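Local structure of 3-methylornithine synthase (Methanosarcina barkeri, 3T7V) at residues 232-237 with 267-272; 45-50 with 261-266; 240-245 with 309-314. The protein isomerises L-lysine to (3R)-3-methyl-D-ornithine by a radical mechanism that uses a [4Fe-4S] cluster and S-adenosylmethionine, a step in pyrrolysine biosynthesis. One frame throughout, in Å; residues are numbered along the deposited sequence.

Contact 1 (232-237 with 267-272). With MD0 (5-amino-D-isoleucine), chain D.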
loop_
_atom_site.group_PDB
_atom_site.type_symbol
_atom_site.label_atom_id
_atom_site.label_comp_id
_atom_site.label_asym_id
_atom_site.label_seq_id
_atom_site.Cartn_x
_atom_site.Cartn_y
_atom_site.Cartn_z
ATOM N N ASP A 232 -11.368 -1.475 -2.082
ATOM C CA ASP A 232 -11.577 -0.181 -1.399
ATOM C C ASP A 232 -10.395 0.778 -1.508
ATOM O O ASP A 232 -10.556 1.991 -1.434
ATOM C CB ASP A 232 -11.930 -0.451 0.062
ATOM C CG ASP A 232 -13.116 -1.377 0.160
ATOM O OD1 ASP A 232 -14.234 -0.838 0.026
ATOM O OD2 ASP A 232 -12.978 -2.658 0.228
ATOM N N MET A 233 -9.207 0.218 -1.746
ATOM C CA MET A 233 -7.960 0.946 -1.831
ATOM C C MET A 233 -7.143 0.217 -2.890
ATOM O O MET A 233 -7.152 -1.020 -2.975
ATOM C CB MET A 233 -7.235 0.940 -0.456
ATOM C CG MET A 233 -5.952 1.733 -0.457
ATOM S SD MET A 233 -5.431 1.885 1.261
ATOM C CE MET A 233 -3.923 2.736 1.044
ATOM N N VAL A 234 -6.497 1.025 -3.741
ATOM C CA VAL A 234 -5.657 0.449 -4.829
ATOM C C VAL A 234 -4.352 1.203 -4.807
ATOM O O VAL A 234 -4.292 2.439 -4.648
ATOM C CB VAL A 234 -6.297 0.607 -6.244
ATOM C CG1 VAL A 234 -7.529 -0.339 -6.327
ATOM C CG2 VAL A 234 -6.733 2.036 -6.477
ATOM N N ARG A 235 -3.285 0.447 -4.984
ATOM C CA ARG A 235 -1.953 1.058 -4.980
ATOM C C ARG A 235 -1.059 0.596 -6.092
ATOM O O ARG A 235 -1.243 -0.493 -6.686
ATOM C CB ARG A 235 -1.282 0.905 -3.635
ATOM C CG ARG A 235 -0.664 -0.366 -3.415
ATOM C CD ARG A 235 0.478 -0.333 -2.335
ATOM N NE ARG A 235 -0.048 0.137 -1.034
ATOM C CZ ARG A 235 0.717 0.643 -0.071
ATOM N NH1 ARG A 235 2.047 0.784 -0.266
ATOM N NH2 ARG A 235 0.151 1.057 1.049
ATOM N N VAL A 236 -0.059 1.425 -6.341
ATOM C CA VAL A 236 1.079 0.997 -7.183
ATOM C C VAL A 236 2.349 1.358 -6.431
ATOM O O VAL A 236 2.430 2.439 -5.816
ATOM C CB VAL A 236 0.973 1.608 -8.602
ATOM C CG1 VAL A 236 0.777 3.134 -8.444
ATOM C CG2 VAL A 236 2.226 1.289 -9.398
ATOM N N MET A 237 3.312 0.453 -6.427
ATOM C CA MET A 237 4.645 0.743 -5.897
ATOM C C MET A 237 5.712 0.577 -6.936
ATOM O O MET A 237 5.654 -0.412 -7.714
ATOM C CB MET A 237 4.920 -0.192 -4.726
ATOM C CG MET A 237 3.834 -0.039 -3.669
ATOM S SD MET A 237 4.236 -0.965 -2.222
ATOM C CE MET A 237 5.809 -0.373 -1.461
ATOM N N LEU A 267 -8.034 8.118 -12.055
ATOM C CA LEU A 267 -9.026 8.350 -13.089
ATOM C C LEU A 267 -9.928 7.117 -13.250
ATOM O O LEU A 267 -11.030 7.225 -13.729
ATOM C CB LEU A 267 -8.317 8.731 -14.410
ATOM C CG LEU A 267 -7.539 10.070 -14.374
ATOM C CD1 LEU A 267 -6.757 10.335 -15.667
ATOM C CD2 LEU A 267 -8.485 11.227 -14.150
ATOM N N MET A 268 -9.414 5.920 -12.949
ATOM C CA MET A 268 -10.158 4.669 -12.981
ATOM C C MET A 268 -10.994 4.386 -11.726
ATOM O O MET A 268 -12.017 3.721 -11.826
ATOM C CB MET A 268 -9.223 3.449 -13.146
ATOM C CG MET A 268 -8.585 3.419 -14.520
ATOM S SD MET A 268 -7.587 1.871 -14.599
ATOM C CE MET A 268 -8.871 0.563 -14.493
ATOM N N PHE A 269 -10.492 4.771 -10.539
ATOM C CA PHE A 269 -11.133 4.533 -9.279
ATOM C C PHE A 269 -11.301 5.872 -8.546
ATOM O O PHE A 269 -10.657 6.168 -7.504
ATOM C CB PHE A 269 -10.206 3.648 -8.411
ATOM C CG PHE A 269 -9.884 2.320 -9.027
ATOM C CD1 PHE A 269 -8.745 2.097 -9.775
ATOM C CD2 PHE A 269 -10.726 1.194 -8.733
ATOM C CE1 PHE A 269 -8.459 0.824 -10.361
ATOM C CE2 PHE A 269 -10.439 -0.049 -9.305
ATOM C CZ PHE A 269 -9.309 -0.250 -10.109
ATOM N N PRO A 270 -12.118 6.767 -9.069
ATOM C CA PRO A 270 -12.124 8.137 -8.649
ATOM C C PRO A 270 -12.473 8.319 -7.148
ATOM O O PRO A 270 -11.979 9.264 -6.527
ATOM C CB PRO A 270 -13.143 8.825 -9.573
ATOM C CG PRO A 270 -13.907 7.678 -10.133
ATOM C CD PRO A 270 -12.970 6.534 -10.246
ATOM N N LYS A 271 -13.279 7.405 -6.606
ATOM C CA LYS A 271 -13.784 7.564 -5.233
ATOM C C LYS A 271 -12.964 6.770 -4.232
ATOM O O LYS A 271 -13.371 6.707 -3.048
ATOM C CB LYS A 271 -15.229 7.074 -5.178
ATOM C CG LYS A 271 -16.160 7.971 -6.016
ATOM C CD LYS A 271 -17.615 7.438 -6.067
ATOM C CE LYS A 271 -18.490 8.225 -7.033
ATOM N NZ LYS A 271 -19.946 7.953 -6.819
ATOM N N ARG A 272 -11.875 6.102 -4.689
ATOM C CA ARG A 272 -11.204 5.112 -3.781
ATOM C C ARG A 272 -9.981 5.738 -3.104
ATOM O O ARG A 272 -9.555 6.839 -3.396
ATOM C CB ARG A 272 -10.852 3.835 -4.563
ATOM C CG ARG A 272 -12.124 3.198 -5.215
ATOM C CD ARG A 272 -13.081 2.749 -4.120
ATOM N NE ARG A 272 -14.152 1.915 -4.607
ATOM C CZ ARG A 272 -14.974 1.215 -3.826
ATOM N NH1 ARG A 272 -14.850 1.257 -2.510
ATOM N NH2 ARG A 272 -15.920 0.474 -4.379
HETATM C C MD0 D . 3.677 0.985 2.613
HETATM N N MD0 D . 5.721 0.170 3.637
HETATM O O MD0 D . 2.512 1.388 2.810
HETATM C CA MD0 D . 4.275 -0.005 3.560
HETATM C CB MD0 D . 3.933 -1.459 3.116
HETATM C CD MD0 D . 1.959 -3.116 3.335
HETATM N NE MD0 D . 0.512 -3.186 3.494
HETATM C CG MD0 D . 2.394 -1.656 3.247
HETATM C CG2 MD0 D . 4.382 -1.804 1.673
HETATM O OXT MD0 D . 4.373 1.367 1.664
HETATM O O HOH W 1 -12.978 3.223 -0.618
#
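Val-234 meets Phe-269 face-on: its CG1 methyl lies 4.1 Å from the centroid of the Phe-269 ring and 6° off the ring normal, which defines a CH-pi contact over the middle of one face. The other methyl, Val-234 CG2, touches Phe-269 CD1 at 3.9 Å, so both branches of the valine rest on the aromatic. A polar contact adjoins it just before the strand begins. Asp-232 OD1 forms a salt bridge with Arg-272 NH1 at 3.3 Å, and because the carboxylate and guanidinium planes stand 83° apart it runs through one oxygen and one nitrogen. A water donates to Asp-232 O at 2.8 Å and weakly accepts from Arg-272 NH1 in the guanidinium plane. Both charges have stronger partners beyond: Arg-272 NH2 pairs with Asp-230, and Asp-232 OD2 accepts the backbone N-H of Val-204.

Arg-235, the residue after Val-234, serves the bound 5-amino-D-isoleucine, its chain bending at chi3 (59°) on the way to the carboxylate. NH1 donates to ligand OXT at 3.1 Å and NH2 to ligand O at 3.0 Å, a two-pronged grip. Glu-205 salt-bridges NE, which would restrain the guanidinium's rotation, while Met-237 CE packs on ligand CG2 at 3.7 Å. A leucine in place of Arg-235 would probably leave the ligand carboxylate without its cationic mate and take from Glu-205 its salt bridge to NE.

Phe-269 is the first residue to leave helical geometry after helix 258-268 and starts a type I turn, closed by Arg-272 N to Phe-269 O at 3.1 Å. Val-234 facing the outer loop and Arg-235 facing the ligand show the alternation expected of a strand in a TIM-barrel radical SAM enzyme, with the substrate site inside the barrel.

Contact 2 (45-50 with 261-266)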
loop_
_atom_site.group_PDB
_atom_site.type_symbol
_atom_site.label_atom_id
_atom_site.label_comp_id
_atom_site.label_asym_id
_atom_site.label_seq_id
_atom_site.Cartn_x
_atom_site.Cartn_y
_atom_site.Cartn_z
ATOM N N SER A 45 -2.636 16.954 -13.334
ATOM C CA SER A 45 -3.677 17.942 -13.089
ATOM C C SER A 45 -5.068 17.330 -13.194
ATOM O O SER A 45 -5.937 17.627 -12.371
ATOM C CB SER A 45 -3.555 19.088 -14.139
ATOM O OG SER A 45 -4.566 20.034 -13.867
ATOM N N ALA A 46 -5.308 16.466 -14.194
ATOM C CA ALA A 46 -6.609 15.824 -14.297
ATOM C C ALA A 46 -6.917 14.971 -13.055
ATOM O O ALA A 46 -8.041 14.944 -12.521
ATOM C CB ALA A 46 -6.693 14.964 -15.597
ATOM N N ALA A 47 -5.921 14.171 -12.676
ATOM C CA ALA A 47 -6.135 13.339 -11.473
ATOM C C ALA A 47 -6.332 14.202 -10.215
ATOM O O ALA A 47 -7.139 13.831 -9.355
ATOM C CB ALA A 47 -4.933 12.403 -11.314
ATOM N N ARG A 48 -5.621 15.308 -10.060
ATOM C CA ARG A 48 -5.896 16.148 -8.884
ATOM C C ARG A 48 -7.324 16.740 -8.949
ATOM O O ARG A 48 -7.964 16.877 -7.912
ATOM C CB ARG A 48 -4.880 17.278 -8.812
ATOM C CG ARG A 48 -3.460 16.875 -8.475
ATOM C CD ARG A 48 -2.592 18.077 -8.064
ATOM N NE ARG A 48 -2.479 19.091 -9.154
ATOM C CZ ARG A 48 -1.551 19.089 -10.091
ATOM N NH1 ARG A 48 -0.653 18.096 -10.174
ATOM N NH2 ARG A 48 -1.559 20.086 -10.994
ATOM N N LYS A 49 -7.834 17.096 -10.140
ATOM C CA LYS A 49 -9.206 17.579 -10.205
ATOM C C LYS A 49 -10.208 16.562 -9.667
ATOM O O LYS A 49 -11.132 16.858 -8.910
ATOM C CB LYS A 49 -9.567 17.907 -11.662
ATOM C CG LYS A 49 -10.914 18.649 -11.800
ATOM C CD LYS A 49 -11.316 18.959 -13.245
ATOM C CE LYS A 49 -10.424 20.016 -13.864
ATOM N NZ LYS A 49 -10.639 20.108 -15.349
ATOM N N VAL A 50 -9.994 15.297 -10.037
ATOM C CA VAL A 50 -10.891 14.213 -9.627
ATOM C C VAL A 50 -10.732 14.017 -8.125
ATOM O O VAL A 50 -11.729 13.976 -7.399
ATOM C CB VAL A 50 -10.545 12.876 -10.403
ATOM C CG1 VAL A 50 -11.446 11.756 -9.915
ATOM C CG2 VAL A 50 -10.802 13.121 -11.885
ATOM N N ILE A 261 1.002 5.965 -13.066
ATOM C CA ILE A 261 0.006 4.965 -12.783
ATOM C C ILE A 261 -0.907 5.409 -11.648
ATOM O O ILE A 261 -2.082 5.093 -11.635
ATOM C CB ILE A 261 0.654 3.610 -12.457
ATOM C CG1 ILE A 261 1.353 3.081 -13.764
ATOM C CG2 ILE A 261 -0.339 2.534 -11.949
ATOM C CD1 ILE A 261 2.294 1.977 -13.425
ATOM N N ILE A 262 -0.369 6.168 -10.670
ATOM C CA ILE A 262 -1.253 6.781 -9.613
ATOM C C ILE A 262 -2.354 7.634 -10.252
ATOM O O ILE A 262 -3.517 7.555 -9.874
ATOM C CB ILE A 262 -0.463 7.567 -8.565
ATOM C CG1 ILE A 262 0.308 6.626 -7.663
ATOM C CG2 ILE A 262 -1.404 8.454 -7.759
ATOM C CD1 ILE A 262 1.303 7.364 -6.790
ATOM N N SER A 263 -1.914 8.462 -11.236
ATOM C CA SER A 263 -2.936 9.311 -11.887
ATOM C C SER A 263 -3.946 8.468 -12.644
ATOM O O SER A 263 -5.134 8.733 -12.571
ATOM C CB SER A 263 -2.290 10.272 -12.849
ATOM O OG SER A 263 -1.395 11.130 -12.166
ATOM N N VAL A 264 -3.490 7.419 -13.332
ATOM C CA VAL A 264 -4.434 6.563 -14.044
ATOM C C VAL A 264 -5.359 5.859 -13.042
ATOM O O VAL A 264 -6.578 5.740 -13.268
ATOM C CB VAL A 264 -3.641 5.528 -14.896
ATOM C CG1 VAL A 264 -4.596 4.487 -15.428
ATOM C CG2 VAL A 264 -2.997 6.282 -16.083
ATOM N N LEU A 265 -4.819 5.414 -11.883
ATOM C CA LEU A 265 -5.696 4.781 -10.874
ATOM C C LEU A 265 -6.745 5.762 -10.386
ATOM O O LEU A 265 -7.874 5.362 -10.079
ATOM C CB LEU A 265 -4.849 4.351 -9.618
ATOM C CG LEU A 265 -4.060 3.039 -9.895
ATOM C CD1 LEU A 265 -3.076 2.810 -8.696
ATOM C CD2 LEU A 265 -4.940 1.825 -10.063
ATOM N N ARG A 266 -6.337 7.014 -10.210
ATOM C CA ARG A 266 -7.349 8.020 -9.739
ATOM C C ARG A 266 -8.442 8.222 -10.795
ATOM O O ARG A 266 -9.627 8.420 -10.434
ATOM C CB ARG A 266 -6.668 9.328 -9.413
ATOM C CG ARG A 266 -7.583 10.503 -9.012
ATOM C CD ARG A 266 -8.494 10.135 -7.848
ATOM N NE ARG A 266 -7.710 9.973 -6.631
ATOM C CZ ARG A 266 -8.140 9.315 -5.547
ATOM N NH1 ARG A 266 -9.322 8.750 -5.491
ATOM N NH2 ARG A 266 -7.295 9.124 -4.523
#
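Ala-47 fits against Ser-263 where helices 37-55 and 258-268 come closest: its CB lies 3.7 Å from both CA and CB of Ser-263. Two such small side chains allow the segment axes to approach to 8.7 Å at a crossing angle of 41°. In Ser-263 a chi1 of -61° turns OG to Ala-292 O, with which it makes a hydrogen bond.

The pair extends the TIM barrel outward: an N-terminal helix, 37-55, ahead of the first barrel strand 58-68, packs on helix 258-268, which follows strand 233-238.

Arg-266 contributes its aliphatic stem. With CG anti to the backbone N (chi1 176°), the stem reaches over to helix 37-55, placing CG 3.4 Å from Ala-47 O and CD 4.0 Å from Val-50 CG1. Bends at chi2 and chi3 then turn the chain aside, so that NE donates to Gly-293 O and NH1 to the oxygens of Pro-270 and Arg-272. Val-50 and the Arg-266 stem run antiparallel past one another, and Val-50 CG1 also touches Arg-266 O at 3.8 Å.

Contact 3 (240-245 with 309-314). With SAM (S-adenosylmethionine), chain C.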
loop_
_atom_site.group_PDB
_atom_site.type_symbol
_atom_site.label_atom_id
_atom_site.label_comp_id
_atom_site.label_asym_id
_atom_site.label_seq_id
_atom_site.Cartn_x
_atom_site.Cartn_y
_atom_site.Cartn_z
ATOM N N LEU A 240 11.880 -1.434 -6.017
ATOM C CA LEU A 240 13.298 -1.019 -5.694
ATOM C C LEU A 240 14.050 -2.327 -5.555
ATOM O O LEU A 240 13.804 -3.092 -4.588
ATOM C CB LEU A 240 13.257 -0.328 -4.326
ATOM C CG LEU A 240 12.534 1.041 -4.272
ATOM C CD1 LEU A 240 12.860 1.845 -2.971
ATOM C CD2 LEU A 240 12.752 1.931 -5.511
ATOM N N PRO A 241 15.010 -2.622 -6.413
ATOM C CA PRO A 241 15.761 -3.941 -6.316
ATOM C C PRO A 241 16.533 -3.964 -4.988
ATOM O O PRO A 241 17.050 -2.918 -4.481
ATOM C CB PRO A 241 16.775 -3.861 -7.512
ATOM C CG PRO A 241 15.988 -3.019 -8.486
ATOM C CD PRO A 241 15.366 -1.870 -7.641
ATOM N N GLN A 242 16.514 -5.161 -4.394
ATOM C CA GLN A 242 17.032 -5.302 -3.016
ATOM C C GLN A 242 18.266 -6.224 -3.044
ATOM O O GLN A 242 18.308 -7.253 -3.714
ATOM C CB GLN A 242 15.946 -6.013 -2.144
ATOM C CG GLN A 242 14.659 -5.166 -2.046
ATOM C CD GLN A 242 14.863 -3.875 -1.229
ATOM O OE1 GLN A 242 15.545 -3.862 -0.181
ATOM N NE2 GLN A 242 14.171 -2.790 -1.614
ATOM N N GLU A 243 19.202 -5.936 -2.152
ATOM C CA GLU A 243 20.447 -6.734 -2.000
ATOM C C GLU A 243 20.096 -8.159 -1.573
ATOM O O GLU A 243 19.237 -8.383 -0.722
ATOM C CB GLU A 243 21.344 -6.018 -0.941
ATOM C CG GLU A 243 22.611 -6.779 -0.656
ATOM C CD GLU A 243 23.536 -6.079 0.324
ATOM O OE1 GLU A 243 23.171 -5.889 1.505
ATOM O OE2 GLU A 243 24.657 -5.745 -0.086
ATOM N N GLY A 244 20.728 -9.158 -2.227
ATOM C CA GLY A 244 20.597 -10.496 -1.766
ATOM C C GLY A 244 19.432 -11.219 -2.346
ATOM O O GLY A 244 19.232 -12.373 -2.035
ATOM N N THR A 245 18.662 -10.545 -3.233
ATOM C CA THR A 245 17.504 -11.233 -3.844
ATOM C C THR A 245 17.807 -11.613 -5.299
ATOM O O THR A 245 18.735 -11.035 -5.904
ATOM C CB THR A 245 16.271 -10.287 -3.885
ATOM O OG1 THR A 245 16.545 -9.165 -4.733
ATOM C CG2 THR A 245 15.947 -9.859 -2.405
ATOM N N GLY A 309 10.592 -0.290 7.082
ATOM C CA GLY A 309 9.624 -0.323 5.960
ATOM C C GLY A 309 9.843 -1.664 5.230
ATOM O O GLY A 309 10.491 -2.586 5.721
ATOM N N VAL A 310 9.345 -1.747 4.017
ATOM C CA VAL A 310 9.510 -2.991 3.189
ATOM C C VAL A 310 10.506 -2.762 2.061
ATOM O O VAL A 310 11.448 -3.592 1.900
ATOM C CB VAL A 310 8.146 -3.485 2.593
ATOM C CG1 VAL A 310 8.396 -4.774 1.788
ATOM C CG2 VAL A 310 7.185 -3.732 3.775
ATOM N N ALA A 311 10.344 -1.683 1.322
ATOM C CA ALA A 311 11.295 -1.343 0.247
ATOM C C ALA A 311 12.490 -0.584 0.815
ATOM O O ALA A 311 13.619 -0.690 0.282
ATOM C CB ALA A 311 10.581 -0.581 -0.848
ATOM N N ASN A 312 12.254 0.246 1.862
ATOM C CA ASN A 312 13.384 0.862 2.613
ATOM C C ASN A 312 14.299 1.700 1.694
ATOM O O ASN A 312 15.496 1.480 1.675
ATOM C CB ASN A 312 14.187 -0.181 3.455
ATOM C CG ASN A 312 13.338 -0.829 4.507
ATOM O OD1 ASN A 312 13.112 -2.065 4.462
ATOM N ND2 ASN A 312 12.826 -0.043 5.387
ATOM N N TYR A 313 13.713 2.676 0.998
ATOM C CA TYR A 313 14.543 3.545 0.119
ATOM C C TYR A 313 15.641 4.254 0.914
ATOM O O TYR A 313 16.701 4.578 0.332
ATOM C CB TYR A 313 13.689 4.598 -0.611
ATOM C CG TYR A 313 13.535 5.858 0.215
ATOM C CD1 TYR A 313 14.365 6.974 -0.050
ATOM C CD2 TYR A 313 12.621 5.953 1.283
ATOM C CE1 TYR A 313 14.289 8.121 0.741
ATOM C CE2 TYR A 313 12.532 7.094 2.073
ATOM C CZ TYR A 313 13.401 8.152 1.819
ATOM O OH TYR A 313 13.334 9.269 2.617
ATOM N N ASP A 314 15.407 4.477 2.224
ATOM C CA ASP A 314 16.250 5.205 3.133
ATOM C C ASP A 314 17.157 4.325 3.996
ATOM O O ASP A 314 17.671 4.795 5.007
ATOM C CB ASP A 314 15.368 6.127 4.003
ATOM C CG ASP A 314 14.177 5.391 4.689
ATOM O OD1 ASP A 314 13.931 4.167 4.412
ATOM O OD2 ASP A 314 13.442 6.081 5.410
HETATM N N SAM C . 4.185 -10.647 3.596
HETATM C CA SAM C . 2.938 -10.122 3.293
HETATM C C SAM C . 2.618 -10.074 1.853
HETATM O O SAM C . 3.479 -10.404 1.011
HETATM O OXT SAM C . 1.406 -9.804 1.537
HETATM C CB SAM C . 2.890 -8.768 3.423
HETATM C CG SAM C . 3.996 -7.890 2.997
HETATM S SD SAM C . 3.440 -6.561 1.847
HETATM C CE SAM C . 3.769 -5.115 2.819
HETATM C "C5'" SAM C . 4.800 -6.513 0.699
HETATM C "C4'" SAM C . 4.446 -6.023 -0.495
HETATM O "O4'" SAM C . 5.530 -4.916 -0.286
HETATM C "C3'" SAM C . 4.562 -6.817 -1.553
HETATM O "O3'" SAM C . 3.141 -6.946 -1.696
HETATM C "C2'" SAM C . 5.003 -5.655 -2.454
HETATM O "O2'" SAM C . 3.902 -5.029 -3.191
HETATM C "C1'" SAM C . 5.798 -4.605 -1.658
HETATM N N9 SAM C . 7.277 -4.854 -1.823
HETATM C C8 SAM C . 8.060 -5.870 -1.349
HETATM N N7 SAM C . 9.299 -5.707 -1.788
HETATM C C5 SAM C . 9.324 -4.560 -2.548
HETATM C C6 SAM C . 10.328 -3.946 -3.314
HETATM N N6 SAM C . 11.568 -4.429 -3.397
HETATM N N1 SAM C . 10.043 -2.788 -3.928
HETATM C C2 SAM C . 8.787 -2.251 -3.893
HETATM N N3 SAM C . 7.765 -2.878 -3.260
HETATM C C4 SAM C . 8.062 -4.024 -2.570
HETATM O O HOH W 2 14.157 -3.614 2.280
#
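The adenine end of the S-adenosylmethionine site is bordered by two loops that are tied together by a hydrogen bond from Gln-242 to Ala-311. Leu-240 reads the base with its main chain: its N donates to SAM N1 at 3.1 Å, nearly straight at 177°, and its O accepts from SAM N6 at 2.9 Å. The paired donor and acceptor match the Watson-Crick edge of adenine.

Gln-242 links the two loops. NE2 donates to Ala-311 O at 2.9 Å, lying in that carbonyl's plane on a lone pair, and also to Leu-240 O at 3.0 Å, approaching from above the carbonyl plane by 42°. Leu-240 O is thereby gripped both by the ligand's amine and by the glutamine. The bend of the Gln-242 chain at chi2 (-68°) folds the amide back to this position, with CG alongside SAM N6. A water stands between Gln-242 OE1 and Val-310 O.

The two segments follow strands 233-238 and 296-300, so the site lies at the C-terminal mouth of the barrel, where TIM-barrel enzymes place their active sites; Glu-171, Arg-182 and Arg-190 also hydrogen-bond the cofactor.

The apolar side is built by Leu-240, whose CD1 rests 3.7 Å from Tyr-313 CB. Leu-240 and Tyr-313 run alongside one another, and the same CD1 also touches Ala-311 CB. Ala-311 CB comes within 3.8 Å of SAM N1. Val-310, with CG1 anti to its backbone N, brings that methyl to 3.3 Å from SAM C8, a tight approach, while its CG2 is 3.8 Å from SAM CE. Asp-279 positions this loop: its carboxylate accepts the backbone N-H groups of Val-310, Ala-311 and Asn-312.

Contacts 1 and 2 are neighbours, their centres about 9 Å apart, and share helix 258-268: contact 2 uses its middle, and contact 1 its C-terminal end and the turn beyond. They touch directly, Pro-270 CB lying 3.4 Å from Val-50 CG1. Contact 3 lies across the chain's centre from contact 1, its centre about 24 Å from that of contact 1 and 27 Å from that of contact 2, yet its segment 240-245 comes just after the strand that carries one side of contact 1. Along the chain the order is 45-50, 232-237, 240-245, 261-266, 267-272, 309-314, so every pair interleaves. The series thus runs from outer helices, through a barrel strand that binds the product, to the cofactor loops.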